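Local atomic coordinates of GARP domain-containing protein (Trypanosoma brucei brucei TREU927, PDB entry 6XZ6), a protein that serves as a receptor for the host complement regulator factor H and increases transmission of trypanosomes to tsetse flies. Residues 32-37 against 95-100; 55-60 against 207-212; 88-93 against 189-194. One frame throughout, in Å; residues are numbered along the deposited sequence.

How the contacts relate
Contacts 1 and 3 lie near the middle of a long three-helix bundle, their centres about 10 Å apart, and contact 2 sits toward one end, its centre about 37 Å from that of the chain. Helix 67-125 serves both central contacts, pairing with helix 4-61 in contact 1 and helix 165-208 in contact 3; contact 2 joins helix 4-61 to the turn near the C-terminal end of helix 165-208. Chemistry follows place. Contact 3 is buried alanine and threonine packing, and contact 1 is partly buried, with a valine inside and long basic chains outside. In contact 2, also buried, an arginine bonds directly to a backbone carbonyl beside a packed phenylalanine.

Contact 1: 32-37 against 95-100; sequences ERRFEA and MEVKRF
R34 presents only the NE edge of its guanidinium toward K98, through a water. The NE nitrogen lies 2.9 Å from the water oxygen in a weak bond, and the same water donates to K98 O. CZ and the two NH groups lead away, and NH1 forms a salt bridge with D105 on helix 67-125. Two other guanidiniums are each paired within their own helix. That of R99, on the part of 95-100 away from helix 4-61, has F100 CZ over one face, offset toward the rim, and E96 OE2 at its edge, with NH1 to OE2 at 2.8 Å. R33 ends at the margin of the contact, its tip leading away: E36 OE2 sits well out of the guanidinium plane, 3.4 Å from NH2, so the attraction is one of charge alone.

Inside runs a narrow apolar seam carried by V97. Its CG1, anti to the backbone N (chi1 171°), comes up to the backbone of helix 4-61 and lies 3.7 Å from R33 O. The other branch, CG2, meets A37 CB at 3.8 Å. T188 of helix 165-208 also touches V97, and A94 touches A37, so this inner side belongs to the bundle core.

K98 passes along the outer flank. The chain bends at chi2, and a final turn at chi4 (64°) brings NZ to 3.8 Å from R34 O, an approach rather than a bond. The NE of R34 and NZ of K98 remain 6.5 Å apart, and D105 probably offsets part of their mutual repulsion.

The axes of the two segments approach to 9.3 Å, at 167°. This is the antiparallel pairing of an alpha-helical hairpin, helix 4-61 against helix 67-125, within an elongated three-helix bundle that fits the protein's GARP family.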
ATOM      1  N   GLU A  32       2.009  -8.884  -3.402  1.00 24.95           N
ATOM      2  CA  GLU A  32       1.918 -10.175  -2.713  1.00 24.55           C
ATOM      3  C   GLU A  32       0.445 -10.548  -2.529  1.00 25.10           C
ATOM      4  O   GLU A  32       0.067 -11.692  -2.778  1.00 25.53           O
ATOM      5  CB  GLU A  32       2.673 -10.129  -1.385  1.00 26.12           C
ATOM      6  CG  GLU A  32       4.170  -9.944  -1.577  1.00 39.77           C
ATOM      7  CD  GLU A  32       5.066 -10.261  -0.396  1.00 58.75           C
ATOM      8  OE1 GLU A  32       5.421  -9.324   0.361  1.00 41.79           O
ATOM      9  OE2 GLU A  32       5.445 -11.446  -0.257  1.00 55.72           O
ATOM     10  N   ARG A  33      -0.393  -9.554  -2.151  1.00 18.14           N
ATOM     11  CA  ARG A  33      -1.835  -9.692  -1.960  1.00 16.44           C
ATOM     12  C   ARG A  33      -2.561  -9.996  -3.266  1.00 21.76           C
ATOM     13  O   ARG A  33      -3.421 -10.873  -3.285  1.00 23.21           O
ATOM     14  CB  ARG A  33      -2.406  -8.445  -1.280  1.00 14.23           C
ATOM     15  CG  ARG A  33      -1.834  -8.187   0.135  1.00 16.86           C
ATOM     16  CD  ARG A  33      -2.105  -9.310   1.115  1.00 15.45           C
ATOM     17  NE  ARG A  33      -0.994  -9.427   2.059  1.00 57.15           N
ATOM     18  CZ  ARG A  33      -0.950 -10.281   3.082  1.00 89.33           C
ATOM     19  NH1 ARG A  33       0.103 -10.304   3.890  1.00 93.83           N
ATOM     20  NH2 ARG A  33      -1.975 -11.098   3.327  1.00 69.83           N
ATOM     21  N   ARG A  34      -2.181  -9.292  -4.353  1.00 18.63           N
ATOM     22  CA  ARG A  34      -2.693  -9.471  -5.715  1.00 20.35           C
ATOM     23  C   ARG A  34      -2.381 -10.879  -6.230  1.00 24.43           C
ATOM     24  O   ARG A  34      -3.259 -11.508  -6.791  1.00 26.62           O
ATOM     25  CB  ARG A  34      -2.109  -8.415  -6.680  1.00 24.89           C
ATOM     26  CG  ARG A  34      -3.043  -7.237  -6.995  1.00 32.28           C
ATOM     27  CD  ARG A  34      -2.524  -6.400  -8.171  1.00 38.19           C
ATOM     28  NE  ARG A  34      -1.994  -5.128  -7.689  1.00 51.81           N
ATOM     29  CZ  ARG A  34      -0.713  -4.767  -7.726  1.00 77.02           C
ATOM     30  NH1 ARG A  34      -0.329  -3.606  -7.201  1.00 62.78           N
ATOM     31  NH2 ARG A  34       0.198  -5.560  -8.297  1.00 60.24           N
ATOM     32  N   PHE A  35      -1.161 -11.385  -5.999  1.00 19.80           N
ATOM     33  CA  PHE A  35      -0.723 -12.745  -6.351  1.00 20.02           C
ATOM     34  C   PHE A  35      -1.511 -13.788  -5.565  1.00 24.74           C
ATOM     35  O   PHE A  35      -2.046 -14.725  -6.153  1.00 24.97           O
ATOM     36  CB  PHE A  35       0.779 -12.901  -6.093  1.00 22.04           C
ATOM     37  CG  PHE A  35       1.677 -12.255  -7.121  1.00 23.91           C
ATOM     38  CD1 PHE A  35       1.246 -12.088  -8.437  1.00 26.30           C
ATOM     39  CD2 PHE A  35       3.002 -11.922  -6.803  1.00 25.20           C
ATOM     40  CE1 PHE A  35       2.099 -11.553  -9.398  1.00 28.39           C
ATOM     41  CE2 PHE A  35       3.857 -11.389  -7.763  1.00 28.27           C
ATOM     42  CZ  PHE A  35       3.402 -11.224  -9.061  1.00 27.78           C
ATOM     43  N   GLU A  36      -1.653 -13.572  -4.242  1.00 21.76           N
ATOM     44  CA  GLU A  36      -2.420 -14.421  -3.335  1.00 21.62           C
ATOM     45  C   GLU A  36      -3.900 -14.536  -3.757  1.00 24.22           C
ATOM     46  O   GLU A  36      -4.433 -15.644  -3.762  1.00 24.21           O
ATOM     47  CB  GLU A  36      -2.265 -13.925  -1.880  1.00 21.90           C
ATOM     48  CG  GLU A  36      -2.914 -14.850  -0.870  1.00 25.06           C
ATOM     49  CD  GLU A  36      -2.866 -14.381   0.563  1.00 41.88           C
ATOM     50  OE1 GLU A  36      -3.581 -14.984   1.392  1.00 56.07           O
ATOM     51  OE2 GLU A  36      -2.136 -13.408   0.857  1.00 30.89           O
ATOM     52  N   ALA A  37      -4.545 -13.405  -4.117  1.00 20.85           N
ATOM     53  CA  ALA A  37      -5.936 -13.369  -4.581  1.00 20.72           C
ATOM     54  C   ALA A  37      -6.088 -14.145  -5.896  1.00 26.51           C
ATOM     55  O   ALA A  37      -7.022 -14.931  -6.036  1.00 28.34           O
ATOM     56  CB  ALA A  37      -6.397 -11.928  -4.753  1.00 19.95           C
ATOM     57  N   MET A  95     -11.352  -9.079  -7.303  1.00 19.68           N
ATOM     58  CA  MET A  95     -11.647  -7.823  -7.994  1.00 17.52           C
ATOM     59  C   MET A  95     -11.451  -6.693  -6.955  1.00 21.42           C
ATOM     60  O   MET A  95     -10.829  -5.689  -7.292  1.00 21.80           O
ATOM     61  CB  MET A  95     -13.088  -7.883  -8.572  1.00 18.98           C
ATOM     62  CG  MET A  95     -13.666  -6.551  -9.032  1.00 20.96           C
ATOM     63  SD  MET A  95     -14.294  -5.438  -7.717  1.00 23.90           S
ATOM     64  CE  MET A  95     -15.782  -6.214  -7.293  1.00 19.98           C
ATOM     65  N   GLU A  96     -11.916  -6.879  -5.683  1.00 17.03           N
ATOM     66  CA  GLU A  96     -11.715  -5.850  -4.645  1.00 16.61           C
ATOM     67  C   GLU A  96     -10.230  -5.706  -4.311  1.00 22.14           C
ATOM     68  O   GLU A  96      -9.747  -4.593  -4.185  1.00 23.38           O
ATOM     69  CB  GLU A  96     -12.530  -6.090  -3.356  1.00 17.89           C
ATOM     70  CG  GLU A  96     -13.973  -6.554  -3.500  1.00 27.56           C
ATOM     71  CD  GLU A  96     -15.070  -5.555  -3.824  1.00 32.47           C
ATOM     72  OE1 GLU A  96     -16.261  -5.914  -3.658  1.00 35.86           O
ATOM     73  OE2 GLU A  96     -14.746  -4.431  -4.266  1.00  5.24           O
ATOM     74  N   VAL A  97      -9.502  -6.827  -4.192  1.00 17.82           N
ATOM     75  CA  VAL A  97      -8.051  -6.816  -3.955  1.00 16.40           C
ATOM     76  C   VAL A  97      -7.372  -5.939  -5.040  1.00 20.68           C
ATOM     77  O   VAL A  97      -6.636  -5.033  -4.690  1.00 20.65           O
ATOM     78  CB  VAL A  97      -7.426  -8.255  -3.900  1.00 17.94           C
ATOM     79  CG1 VAL A  97      -5.911  -8.199  -3.867  1.00 16.66           C
ATOM     80  CG2 VAL A  97      -7.972  -9.060  -2.736  1.00 17.23           C
ATOM     81  N   LYS A  98      -7.622  -6.195  -6.330  1.00 17.51           N
ATOM     82  CA  LYS A  98      -7.050  -5.380  -7.423  1.00 18.12           C
ATOM     83  C   LYS A  98      -7.442  -3.866  -7.286  1.00 22.95           C
ATOM     84  O   LYS A  98      -6.624  -3.000  -7.561  1.00 23.76           O
ATOM     85  CB  LYS A  98      -7.467  -5.928  -8.793  1.00 19.45           C
ATOM     86  CG  LYS A  98      -6.576  -7.040  -9.280  1.00 37.66           C
ATOM     87  CD  LYS A  98      -7.350  -8.212  -9.902  1.00 53.72           C
ATOM     88  CE  LYS A  98      -6.546  -9.508  -9.885  1.00 70.68           C
ATOM     89  NZ  LYS A  98      -6.245  -9.990  -8.499  1.00 72.79           N
ATOM     90  N   ARG A  99      -8.651  -3.579  -6.816  1.00 18.48           N
ATOM     91  CA  ARG A  99      -9.173  -2.241  -6.623  1.00 18.91           C
ATOM     92  C   ARG A  99      -8.495  -1.478  -5.469  1.00 24.18           C
ATOM     93  O   ARG A  99      -8.180  -0.302  -5.644  1.00 27.27           O
ATOM     94  CB  ARG A  99     -10.680  -2.341  -6.424  1.00 17.28           C
ATOM     95  CG  ARG A  99     -11.355  -1.026  -6.241  1.00 16.03           C
ATOM     96  CD  ARG A  99     -12.729  -1.285  -5.710  1.00 24.06           C
ATOM     97  NE  ARG A  99     -13.039  -0.325  -4.661  1.00 38.41           N
ATOM     98  CZ  ARG A  99     -13.869  -0.562  -3.660  1.00 46.79           C
ATOM     99  NH1 ARG A  99     -14.498  -1.724  -3.573  1.00 35.33           N
ATOM    100  NH2 ARG A  99     -14.088   0.366  -2.741  1.00 33.94           N
ATOM    101  N   PHE A 100      -8.301  -2.113  -4.301  1.00 17.92           N
ATOM    102  CA  PHE A 100      -7.635  -1.496  -3.158  1.00 16.44           C
ATOM    103  C   PHE A 100      -6.141  -1.359  -3.354  1.00 21.22           C
ATOM    104  O   PHE A 100      -5.563  -0.386  -2.880  1.00 20.95           O
ATOM    105  CB  PHE A 100      -7.968  -2.225  -1.858  1.00 18.44           C
ATOM    106  CG  PHE A 100      -9.435  -2.096  -1.511  1.00 20.77           C
ATOM    107  CD1 PHE A 100     -10.015  -0.844  -1.318  1.00 22.93           C
ATOM    108  CD2 PHE A 100     -10.245  -3.225  -1.409  1.00 23.86           C
ATOM    109  CE1 PHE A 100     -11.372  -0.724  -1.036  1.00 24.31           C
ATOM    110  CE2 PHE A 100     -11.605  -3.105  -1.117  1.00 26.50           C
ATOM    111  CZ  PHE A 100     -12.155  -1.855  -0.920  1.00 24.42           C
TER
HETATM  112  O   HOH W   1      -3.871  -3.063  -8.479  1.00 28.19           O

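Contact 2: 55-60 against 207-212; sequences AKRAEA and EEAAQF
The type I beta turn A209-F212, close to the C-terminal end of helix 165-208, packs against R57 and A58 of helix 4-61. R57 carries the polar half. With CG anti to the backbone N (chi1 166°) and the chain extended, it approaches F212 O side-on and grips that one atom with two nitrogens: NE to F212 O is 3.1 Å and NH1 to F212 O is 3.0 Å. NH1 arrives almost straight down the carbonyl, at a C=O...donor angle of 163°, whereas NE stands above the carbonyl plane. A209 O lies over one face of the guanidinium without being bonded to it; it accepts the turn's bond from F212 N.

The F212 ring lies between A58 O, over the centre of one face, and its neighbour Q211 CG over the other. CD2 of the ring comes within 3.5 Å of A58 CA. The apolar contacts are A58 CB to F212 CE2, 3.8 Å, and to A209 CB, 3.9 Å.

A weak, long ion pair links R57 NH2 to E214. The cation would suit the carbonyls gathered here. The whole is a helix-to-turn junction, where the chain turns off the end of helix 165-208 and its backbone is bonded by a side chain of helix 4-61.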
ATOM      1  N   ALA A  55     -19.956 -34.533 -10.254  1.00 57.24           N
ATOM      2  CA  ALA A  55     -21.408 -34.466 -10.323  1.00 56.01           C
ATOM      3  C   ALA A  55     -21.880 -35.148 -11.584  1.00 63.26           C
ATOM      4  O   ALA A  55     -22.917 -35.796 -11.557  1.00 64.28           O
ATOM      5  CB  ALA A  55     -21.866 -33.025 -10.317  1.00 53.47           C
ATOM      6  N   LYS A  56     -21.106 -35.035 -12.676  1.00 60.90           N
ATOM      7  CA  LYS A  56     -21.422 -35.657 -13.958  1.00 62.32           C
ATOM      8  C   LYS A  56     -21.196 -37.172 -13.925  1.00 69.71           C
ATOM      9  O   LYS A  56     -21.991 -37.917 -14.492  1.00 70.98           O
ATOM     10  CB  LYS A  56     -20.657 -34.985 -15.103  1.00 64.82           C
ATOM     11  CG  LYS A  56     -21.366 -33.743 -15.654  1.00 72.87           C
ATOM     12  CD  LYS A  56     -20.560 -33.123 -16.804  1.00 83.26           C
ATOM     13  CE  LYS A  56     -21.049 -31.764 -17.243  1.00 90.15           C
ATOM     14  NZ  LYS A  56     -20.057 -31.101 -18.136  1.00 96.39           N
ATOM     15  N   ARG A  57     -20.145 -37.625 -13.223  1.00 67.78           N
ATOM     16  CA  ARG A  57     -19.794 -39.038 -13.014  1.00 70.35           C
ATOM     17  C   ARG A  57     -20.863 -39.703 -12.116  1.00 76.93           C
ATOM     18  O   ARG A  57     -21.233 -40.855 -12.351  1.00 79.91           O
ATOM     19  CB  ARG A  57     -18.380 -39.131 -12.393  1.00 67.00           C
ATOM     20  CG  ARG A  57     -17.990 -40.477 -11.811  1.00 70.02           C
ATOM     21  CD  ARG A  57     -16.613 -40.429 -11.191  1.00 77.12           C
ATOM     22  NE  ARG A  57     -16.317 -41.639 -10.424  1.00 88.27           N
ATOM     23  CZ  ARG A  57     -15.177 -41.862  -9.773  1.00101.21           C
ATOM     24  NH1 ARG A  57     -14.997 -42.998  -9.107  1.00 77.31           N
ATOM     25  NH2 ARG A  57     -14.207 -40.953  -9.785  1.00 92.25           N
ATOM     26  N   ALA A  58     -21.358 -38.969 -11.101  1.00 72.23           N
ATOM     27  CA  ALA A  58     -22.400 -39.454 -10.200  1.00 72.61           C
ATOM     28  C   ALA A  58     -23.768 -39.563 -10.896  1.00 75.64           C
ATOM     29  O   ALA A  58     -24.441 -40.581 -10.759  1.00 76.94           O
ATOM     30  CB  ALA A  58     -22.491 -38.569  -8.968  1.00 71.54           C
ATOM     31  N   GLU A  59     -24.155 -38.529 -11.650  1.00 69.88           N
ATOM     32  CA  GLU A  59     -25.427 -38.459 -12.364  1.00 69.11           C
ATOM     33  C   GLU A  59     -25.552 -39.531 -13.433  1.00 76.18           C
ATOM     34  O   GLU A  59     -26.606 -40.154 -13.531  1.00 77.28           O
ATOM     35  CB  GLU A  59     -25.667 -37.049 -12.916  1.00 67.54           C
ATOM     36  CG  GLU A  59     -26.038 -36.069 -11.809  1.00 76.27           C
ATOM     37  CD  GLU A  59     -26.158 -34.597 -12.144  1.00 84.84           C
ATOM     38  OE1 GLU A  59     -25.439 -34.112 -13.049  1.00 71.58           O
ATOM     39  OE2 GLU A  59     -26.968 -33.924 -11.470  1.00 73.70           O
ATOM     40  N   ALA A  60     -24.470 -39.792 -14.184  1.00 74.04           N
ATOM     41  CA  ALA A  60     -24.418 -40.847 -15.202  1.00 76.20           C
ATOM     42  C   ALA A  60     -24.445 -42.236 -14.527  1.00 83.03           C
ATOM     43  O   ALA A  60     -25.109 -43.149 -15.024  1.00 84.05           O
ATOM     44  CB  ALA A  60     -23.168 -40.695 -16.048  1.00 77.67           C
ATOM     45  N   GLU A 207     -16.258 -37.481  -3.165  1.00 70.52           N
ATOM     46  CA  GLU A 207     -16.493 -38.596  -2.231  1.00 74.50           C
ATOM     47  C   GLU A 207     -17.799 -39.349  -2.515  1.00 80.85           C
ATOM     48  O   GLU A 207     -17.843 -40.575  -2.391  1.00 85.09           O
ATOM     49  CB  GLU A 207     -16.470 -38.109  -0.775  1.00 76.12           C
ATOM     50  CG  GLU A 207     -15.166 -38.424  -0.060  1.00 90.98           C
ATOM     51  CD  GLU A 207     -14.378 -37.231   0.451  1.00105.11           C
ATOM     52  OE1 GLU A 207     -14.972 -36.384   1.159  1.00 75.75           O
ATOM     53  OE2 GLU A 207     -13.160 -37.157   0.164  1.00101.90           O
ATOM     54  N   GLU A 208     -18.862 -38.608  -2.874  1.00 74.24           N
ATOM     55  CA  GLU A 208     -20.183 -39.148  -3.204  1.00 73.93           C
ATOM     56  C   GLU A 208     -20.119 -39.858  -4.554  1.00 80.12           C
ATOM     57  O   GLU A 208     -20.852 -40.830  -4.757  1.00 81.73           O
ATOM     58  CB  GLU A 208     -21.241 -38.030  -3.280  1.00 71.31           C
ATOM     59  CG  GLU A 208     -21.304 -37.096  -2.085  1.00 75.89           C
ATOM     60  CD  GLU A 208     -22.159 -37.487  -0.896  1.00 96.96           C
ATOM     61  OE1 GLU A 208     -22.347 -36.616  -0.016  1.00 88.59           O
ATOM     62  OE2 GLU A 208     -22.640 -38.643  -0.835  1.00 91.39           O
ATOM     63  N   ALA A 209     -19.261 -39.354  -5.483  1.00 76.27           N
ATOM     64  CA  ALA A 209     -19.109 -39.922  -6.826  1.00 77.52           C
ATOM     65  C   ALA A 209     -18.101 -41.076  -6.910  1.00 87.63           C
ATOM     66  O   ALA A 209     -17.950 -41.675  -7.982  1.00 88.92           O
ATOM     67  CB  ALA A 209     -18.746 -38.835  -7.821  1.00 75.20           C
ATOM     68  N   ALA A 210     -17.427 -41.392  -5.784  1.00 87.06           N
ATOM     69  CA  ALA A 210     -16.414 -42.442  -5.705  1.00 91.06           C
ATOM     70  C   ALA A 210     -16.952 -43.836  -6.057  1.00 98.92           C
ATOM     71  O   ALA A 210     -16.233 -44.638  -6.664  1.00101.54           O
ATOM     72  CB  ALA A 210     -15.783 -42.448  -4.322  1.00 93.27           C
ATOM     73  N   GLN A 211     -18.226 -44.100  -5.714  1.00 94.89           N
ATOM     74  CA  GLN A 211     -18.891 -45.381  -5.955  1.00 97.07           C
ATOM     75  C   GLN A 211     -19.206 -45.674  -7.434  1.00101.68           C
ATOM     76  O   GLN A 211     -19.382 -46.843  -7.779  1.00105.07           O
ATOM     77  CB  GLN A 211     -20.161 -45.501  -5.086  1.00 97.76           C
ATOM     78  CG  GLN A 211     -21.293 -44.547  -5.446  1.00101.57           C
ATOM     79  CD  GLN A 211     -22.400 -44.556  -4.420  1.00114.59           C
ATOM     80  OE1 GLN A 211     -23.390 -45.302  -4.511  1.00105.81           O
ATOM     81  NE2 GLN A 211     -22.245 -43.731  -3.399  1.00105.90           N
ATOM     82  N   PHE A 212     -19.273 -44.637  -8.296  1.00 95.07           N
ATOM     83  CA  PHE A 212     -19.641 -44.765  -9.715  1.00 94.38           C
ATOM     84  C   PHE A 212     -18.449 -44.863 -10.712  1.00 99.36           C
ATOM     85  O   PHE A 212     -17.320 -44.534 -10.337  1.00 98.59           O
ATOM     86  CB  PHE A 212     -20.581 -43.615 -10.117  1.00 92.11           C
ATOM     87  CG  PHE A 212     -21.725 -43.349  -9.168  1.00 92.62           C
ATOM     88  CD1 PHE A 212     -22.852 -44.170  -9.157  1.00 96.85           C
ATOM     89  CD2 PHE A 212     -21.688 -42.267  -8.299  1.00 92.28           C
ATOM     90  CE1 PHE A 212     -23.918 -43.907  -8.290  1.00 96.60           C
ATOM     91  CE2 PHE A 212     -22.761 -41.996  -7.445  1.00 93.99           C
ATOM     92  CZ  PHE A 212     -23.866 -42.818  -7.444  1.00 93.37           C
TER

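Contact 3: 88-93 against 189-194; sequences VRAEAA and AETVRA
T191 wedges its forked side chain between A90 and A93 of the facing helix. Starting at the root, T191 CB lies 4.1 Å from A93 CB. From there the two branches part. OG1 comes within 3.4 Å of A93 CB, yet its polar partner is on its own helix: it hydrogen-bonds to A187 O one turn earlier. CG2, anti to the backbone N, goes the other way and ends beside A90, at 3.7 Å from A90 CB and near the A90 carbonyl oxygen. Both branches thus touch the other helix, CG2 at A90 and OG1 at A93 CB, but the hydroxyl's hydrogen bond stays within its own.

On either side of the threonine the packing continues with small groups. A194, one turn farther along, places its CB 4.0 Å from A90 CB and also close to A90 N; R89 CB flanks it at the exposed margin. In the other direction E190 touches A93 through the base of its side chain, CB to CB at 3.9 Å, and the rest of the chain is extended beyond CG.

Such short side chains let the backbones come close. A90 CA and T191 CA are 4.5 Å apart, and the segment axes approach to 8.2 Å, with a signed crossing angle of -165°. This spacing resembles that of the alanine-rich antiparallel coiled coils known as Alacoils. Helix 4-61 covers the seam from a third direction, with S44 touching A90 and A40 touching T191.

The chemistry is van der Waals contact of methyl and methylene groups, a threonine oxygen and backbone, and the one buried hydroxyl is satisfied within its own helix. Adhesion here thus rests on close fit and burial rather than on polar bonds between the two segments.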
ATOM      1  N   VAL A  88     -17.407 -17.876  -7.566  1.00 20.28           N
ATOM      2  CA  VAL A  88     -18.018 -16.604  -7.955  1.00 18.98           C
ATOM      3  C   VAL A  88     -17.724 -15.549  -6.861  1.00 23.99           C
ATOM      4  O   VAL A  88     -17.411 -14.393  -7.182  1.00 23.52           O
ATOM      5  CB  VAL A  88     -19.529 -16.761  -8.264  1.00 20.67           C
ATOM      6  CG1 VAL A  88     -20.226 -15.410  -8.318  1.00 19.52           C
ATOM      7  CG2 VAL A  88     -19.740 -17.529  -9.566  1.00 20.05           C
ATOM      8  N   ARG A  89     -17.797 -15.968  -5.573  1.00 19.86           N
ATOM      9  CA  ARG A  89     -17.466 -15.112  -4.441  1.00 18.65           C
ATOM     10  C   ARG A  89     -15.963 -14.777  -4.417  1.00 23.68           C
ATOM     11  O   ARG A  89     -15.618 -13.654  -4.044  1.00 23.64           O
ATOM     12  CB  ARG A  89     -17.907 -15.737  -3.132  1.00 18.68           C
ATOM     13  CG  ARG A  89     -19.383 -15.513  -2.845  1.00 29.75           C
ATOM     14  CD  ARG A  89     -19.790 -15.938  -1.449  1.00 35.10           C
ATOM     15  NE  ARG A  89     -19.557 -17.367  -1.249  1.00 51.00           N
ATOM     16  CZ  ARG A  89     -20.460 -18.306  -1.495  1.00 55.46           C
ATOM     17  NH1 ARG A  89     -21.683 -17.971  -1.892  1.00 20.05           N
ATOM     18  NH2 ARG A  89     -20.155 -19.591  -1.317  1.00 46.55           N
ATOM     19  N   ALA A  90     -15.083 -15.712  -4.874  1.00 20.18           N
ATOM     20  CA  ALA A  90     -13.633 -15.495  -4.991  1.00 20.16           C
ATOM     21  C   ALA A  90     -13.325 -14.512  -6.137  1.00 26.67           C
ATOM     22  O   ALA A  90     -12.395 -13.725  -6.005  1.00 27.52           O
ATOM     23  CB  ALA A  90     -12.890 -16.811  -5.187  1.00 21.74           C
ATOM     24  N   GLU A  91     -14.143 -14.503  -7.219  1.00 24.67           N
ATOM     25  CA  GLU A  91     -14.045 -13.532  -8.344  1.00 24.87           C
ATOM     26  C   GLU A  91     -14.222 -12.116  -7.849  1.00 26.29           C
ATOM     27  O   GLU A  91     -13.425 -11.240  -8.182  1.00 25.74           O
ATOM     28  CB  GLU A  91     -15.135 -13.758  -9.433  1.00 27.10           C
ATOM     29  CG  GLU A  91     -14.734 -14.580 -10.647  1.00 42.06           C
ATOM     30  CD  GLU A  91     -13.788 -13.936 -11.639  1.00 73.42           C
ATOM     31  OE1 GLU A  91     -13.732 -14.436 -12.786  1.00 87.40           O
ATOM     32  OE2 GLU A  91     -13.092 -12.955 -11.279  1.00 63.75           O
ATOM     33  N   ALA A  92     -15.310 -11.890  -7.087  1.00 23.25           N
ATOM     34  CA  ALA A  92     -15.677 -10.594  -6.499  1.00 21.70           C
ATOM     35  C   ALA A  92     -14.660 -10.153  -5.469  1.00 25.29           C
ATOM     36  O   ALA A  92     -14.233  -9.020  -5.526  1.00 25.77           O
ATOM     37  CB  ALA A  92     -17.061 -10.664  -5.893  1.00 22.12           C
ATOM     38  N   ALA A  93     -14.187 -11.049  -4.596  1.00 22.03           N
ATOM     39  CA  ALA A  93     -13.175 -10.668  -3.605  1.00 21.17           C
ATOM     40  C   ALA A  93     -11.838 -10.270  -4.241  1.00 25.30           C
ATOM     41  O   ALA A  93     -11.282  -9.258  -3.824  1.00 25.85           O
ATOM     42  CB  ALA A  93     -12.994 -11.762  -2.565  1.00 22.47           C
ATOM     43  N   ALA A 189      -8.560 -12.185   2.631  1.00 22.40           N
ATOM     44  CA  ALA A 189      -9.089 -13.249   3.497  1.00 23.68           C
ATOM     45  C   ALA A 189     -10.375 -13.867   2.916  1.00 28.48           C
ATOM     46  O   ALA A 189     -10.544 -15.089   2.960  1.00 30.19           O
ATOM     47  CB  ALA A 189      -9.350 -12.707   4.898  1.00 24.40           C
ATOM     48  N   GLU A 190     -11.260 -13.025   2.355  1.00 23.08           N
ATOM     49  CA  GLU A 190     -12.505 -13.435   1.700  1.00 22.17           C
ATOM     50  C   GLU A 190     -12.223 -14.309   0.447  1.00 25.07           C
ATOM     51  O   GLU A 190     -13.047 -15.181   0.148  1.00 26.59           O
ATOM     52  CB  GLU A 190     -13.316 -12.204   1.272  1.00 21.77           C
ATOM     53  CG  GLU A 190     -14.035 -11.441   2.369  1.00 36.88           C
ATOM     54  CD  GLU A 190     -14.528 -10.047   1.985  1.00 66.37           C
ATOM     55  OE1 GLU A 190     -14.778  -9.798   0.781  1.00 74.05           O
ATOM     56  OE2 GLU A 190     -14.671  -9.195   2.896  1.00 51.38           O
ATOM     57  N   THR A 191     -11.123 -14.043  -0.322  1.00 19.11           N
ATOM     58  CA  THR A 191     -10.796 -14.871  -1.507  1.00 20.23           C
ATOM     59  C   THR A 191     -10.299 -16.235  -1.051  1.00 29.41           C
ATOM     60  O   THR A 191     -10.708 -17.266  -1.596  1.00 31.95           O
ATOM     61  CB  THR A 191      -9.786 -14.257  -2.507  1.00 31.05           C
ATOM     62  OG1 THR A 191      -9.794 -12.822  -2.514  1.00 28.14           O
ATOM     63  CG2 THR A 191     -10.018 -14.766  -3.911  1.00 37.94           C
ATOM     64  N   VAL A 192      -9.450 -16.239  -0.016  1.00 26.30           N
ATOM     65  CA  VAL A 192      -8.894 -17.457   0.567  1.00 28.10           C
ATOM     66  C   VAL A 192     -10.028 -18.313   1.156  1.00 33.36           C
ATOM     67  O   VAL A 192     -10.047 -19.514   0.911  1.00 34.53           O
ATOM     68  CB  VAL A 192      -7.772 -17.106   1.589  1.00 31.91           C
ATOM     69  CG1 VAL A 192      -7.350 -18.309   2.406  1.00 33.82           C
ATOM     70  CG2 VAL A 192      -6.560 -16.466   0.900  1.00 30.45           C
ATOM     71  N   ARG A 193     -11.004 -17.676   1.863  1.00 28.77           N
ATOM     72  CA  ARG A 193     -12.164 -18.324   2.502  1.00 28.26           C
ATOM     73  C   ARG A 193     -13.055 -19.011   1.486  1.00 31.24           C
ATOM     74  O   ARG A 193     -13.509 -20.125   1.727  1.00 34.61           O
ATOM     75  CB  ARG A 193     -12.968 -17.305   3.315  1.00 27.40           C
ATOM     76  CG  ARG A 193     -13.451 -17.827   4.653  1.00 46.33           C
ATOM     77  CD  ARG A 193     -14.189 -16.779   5.481  1.00 66.93           C
ATOM     78  NE  ARG A 193     -13.330 -15.659   5.897  1.00 74.65           N
ATOM     79  CZ  ARG A 193     -13.519 -14.394   5.522  1.00 88.04           C
ATOM     80  NH1 ARG A 193     -14.543 -14.070   4.735  1.00 72.42           N
ATOM     81  NH2 ARG A 193     -12.690 -13.445   5.934  1.00 75.83           N
ATOM     82  N   ALA A 194     -13.279 -18.365   0.344  1.00 24.30           N
ATOM     83  CA  ALA A 194     -14.077 -18.887  -0.749  1.00 24.17           C
ATOM     84  C   ALA A 194     -13.322 -19.979  -1.502  1.00 29.41           C
ATOM     85  O   ALA A 194     -13.941 -20.920  -1.974  1.00 31.29           O
ATOM     86  CB  ALA A 194     -14.466 -17.751  -1.683  1.00 23.51           C
TER